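PDB 5XYV: rhino from Drosophila melanogaster, which probably helps specify germline piRNA clusters, with its chromoshadow domain binding the partner protein Deadlock. Local coordinates for residues B[27-32]-B[53-58]. Residues are numbered along the deposited sequence; the frame is centred on the assembly and turned at random.
Sequences LFMFVT and LQIIKY
Lys57 N donates to Leu53 O at 2.9 Å, and Tyr58 N to Gln54 O at 3.0 Å, bonds that hold the helical turn presenting Tyr58 and Ile55 to Met29. Between the helix 53-58 and the strand 27-32 the contact is purely apolar. The backbones stay well apart, with Met29 CA and Ile55 CA separated by 9.2 Å. The long side chain of Met29 bridges this gap. Its first torsion is twisted away from a staggered value (chi1 -32°), and the chain bends again at chi2 and chi3. The terminal methyl is thereby turned to the helix. Met29 CE lies 4.1 Å from Tyr58 CD2 and approaches the ring obliquely. Ile55 comes from the flank, and its CG2 is 4.4 Å from Met29 CE, a looser touch. Tyr58 points toward the strand and has CG anti to its own N (chi1 168°), which extends the ring from the helix to the sheet, past Met29 in the opposite direction. Ile47 packs against both Met29 and Ile55, and Ile17 of the neighbouring strand adds to the Met29 surroundings. Ile55 also meets Ile56 of the second Rhino subunit, so this small core adjoins the dimer interface. On the other side of the strand, Phe28 and Phe30 pack against a Deadlock chain. A C-terminal helix packed on one face of a three-stranded antiparallel sheet is characteristic of the chromoshadow domain, here used for both dimerisation and Deadlock binding.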
loop_
_atom_site.group_PDB
_atom_site.type_symbol
_atom_site.label_atom_id
_atom_site.label_comp_id
_atom_site.label_asym_id
_atom_site.label_seq_id
_atom_site.Cartn_x
_atom_site.Cartn_y
_atom_site.Cartn_z
ATOM N N LEU B 27 -0.447 3.435 10.924
ATOM C CA LEU B 27 -0.624 4.144 9.671
ATOM C C LEU B 27 -1.879 4.985 9.768
ATOM O O LEU B 27 -2.966 4.472 10.053
ATOM C CB LEU B 27 -0.719 3.175 8.479
ATOM C CG LEU B 27 -0.795 3.757 7.061
ATOM C CD1 LEU B 27 0.372 4.691 6.773
ATOM C CD2 LEU B 27 -0.908 2.651 5.973
ATOM N N PHE B 28 -1.725 6.280 9.522
ATOM C CA PHE B 28 -2.867 7.179 9.517
ATOM C C PHE B 28 -3.124 7.661 8.109
ATOM O O PHE B 28 -2.180 7.864 7.335
ATOM C CB PHE B 28 -2.629 8.355 10.453
ATOM C CG PHE B 28 -2.727 7.989 11.881
ATOM C CD1 PHE B 28 -3.944 8.057 12.533
ATOM C CD2 PHE B 28 -1.604 7.577 12.587
ATOM C CE1 PHE B 28 -4.047 7.712 13.863
ATOM C CE2 PHE B 28 -1.701 7.225 13.920
ATOM C CZ PHE B 28 -2.922 7.291 14.553
ATOM N N MET B 29 -4.405 7.812 7.788
ATOM C CA MET B 29 -4.835 8.324 6.511
ATOM C C MET B 29 -5.474 9.676 6.722
ATOM O O MET B 29 -6.193 9.877 7.702
ATOM C CB MET B 29 -5.820 7.357 5.847
ATOM C CG MET B 29 -5.568 5.899 6.167
ATOM S SD MET B 29 -4.229 5.230 5.165
ATOM C CE MET B 29 -4.956 5.396 3.526
ATOM N N PHE B 30 -5.204 10.592 5.802
ATOM C CA PHE B 30 -5.774 11.925 5.836
ATOM C C PHE B 30 -6.848 12.000 4.779
ATOM O O PHE B 30 -6.586 11.827 3.582
ATOM C CB PHE B 30 -4.667 12.962 5.671
ATOM C CG PHE B 30 -3.605 12.818 6.724
ATOM C CD1 PHE B 30 -2.420 12.146 6.465
ATOM C CD2 PHE B 30 -3.844 13.262 8.016
ATOM C CE1 PHE B 30 -1.479 11.973 7.464
ATOM C CE2 PHE B 30 -2.901 13.094 9.001
ATOM C CZ PHE B 30 -1.722 12.452 8.725
ATOM N N VAL B 31 -8.078 12.212 5.235
ATOM C CA VAL B 31 -9.237 11.971 4.389
ATOM C C VAL B 31 -10.233 13.105 4.430
ATOM O O VAL B 31 -10.250 13.919 5.354
ATOM C CB VAL B 31 -10.011 10.656 4.785
ATOM C CG1 VAL B 31 -9.121 9.425 4.665
ATOM C CG2 VAL B 31 -10.668 10.793 6.190
ATOM N N THR B 32 -11.073 13.129 3.406
ATOM C CA THR B 32 -12.205 14.045 3.369
ATOM C C THR B 32 -13.500 13.234 3.308
ATOM O O THR B 32 -13.507 12.073 2.877
ATOM C CB THR B 32 -12.093 15.017 2.192
ATOM O OG1 THR B 32 -12.095 14.275 0.971
ATOM C CG2 THR B 32 -10.793 15.787 2.291
ATOM N N LEU B 53 -11.703 -1.216 -0.935
ATOM C CA LEU B 53 -11.270 -1.000 -2.315
ATOM C C LEU B 53 -10.799 0.421 -2.571
ATOM O O LEU B 53 -9.954 0.649 -3.438
ATOM C CB LEU B 53 -12.377 -1.355 -3.309
ATOM C CG LEU B 53 -12.753 -2.828 -3.463
ATOM C CD1 LEU B 53 -13.944 -2.946 -4.388
ATOM C CD2 LEU B 53 -11.567 -3.598 -4.029
ATOM N N GLN B 54 -11.341 1.383 -1.833
ATOM C CA GLN B 54 -10.867 2.752 -1.985
ATOM C C GLN B 54 -9.456 2.898 -1.419
ATOM O O GLN B 54 -8.630 3.613 -1.976
ATOM C CB GLN B 54 -11.829 3.735 -1.320
ATOM C CG GLN B 54 -13.005 4.084 -2.199
ATOM C CD GLN B 54 -13.966 5.039 -1.545
ATOM O OE1 GLN B 54 -13.675 6.227 -1.401
ATOM N NE2 GLN B 54 -15.140 4.541 -1.185
ATOM N N ILE B 55 -9.188 2.208 -0.319
ATOM C CA ILE B 55 -7.871 2.223 0.301
ATOM C C ILE B 55 -6.839 1.518 -0.584
ATOM O O ILE B 55 -5.725 2.005 -0.743
ATOM C CB ILE B 55 -7.905 1.549 1.703
ATOM C CG1 ILE B 55 -8.826 2.341 2.632
ATOM C CG2 ILE B 55 -6.498 1.440 2.303
ATOM C CD1 ILE B 55 -9.114 1.674 3.948
ATOM N N ILE B 56 -7.222 0.371 -1.151
ATOM C CA ILE B 56 -6.368 -0.365 -2.067
ATOM C C ILE B 56 -6.082 0.466 -3.321
ATOM O O ILE B 56 -4.949 0.484 -3.819
ATOM C CB ILE B 56 -7.006 -1.716 -2.450
ATOM C CG1 ILE B 56 -6.981 -2.665 -1.257
ATOM C CG2 ILE B 56 -6.301 -2.354 -3.629
ATOM C CD1 ILE B 56 -7.792 -3.921 -1.467
ATOM N N LYS B 57 -7.088 1.184 -3.812
ATOM C CA LYS B 57 -6.878 2.001 -5.002
ATOM C C LYS B 57 -5.945 3.166 -4.712
ATOM O O LYS B 57 -5.178 3.571 -5.575
ATOM C CB LYS B 57 -8.208 2.506 -5.576
ATOM C CG LYS B 57 -8.253 2.418 -7.106
ATOM C CD LYS B 57 -9.409 3.204 -7.734
ATOM C CE LYS B 57 -10.751 2.884 -7.072
ATOM N NZ LYS B 57 -11.159 1.451 -7.226
ATOM N N TYR B 58 -6.012 3.701 -3.497
ATOM C CA TYR B 58 -5.085 4.749 -3.087
ATOM C C TYR B 58 -3.657 4.234 -3.077
ATOM O O TYR B 58 -2.756 4.918 -3.535
ATOM C CB TYR B 58 -5.438 5.311 -1.704
ATOM C CG TYR B 58 -4.331 6.192 -1.150
ATOM C CD1 TYR B 58 -4.183 7.500 -1.576
ATOM C CD2 TYR B 58 -3.427 5.704 -0.214
ATOM C CE1 TYR B 58 -3.163 8.302 -1.095
ATOM C CE2 TYR B 58 -2.406 6.490 0.269
ATOM C CZ TYR B 58 -2.282 7.793 -0.168
ATOM O OH TYR B 58 -1.272 8.588 0.324
#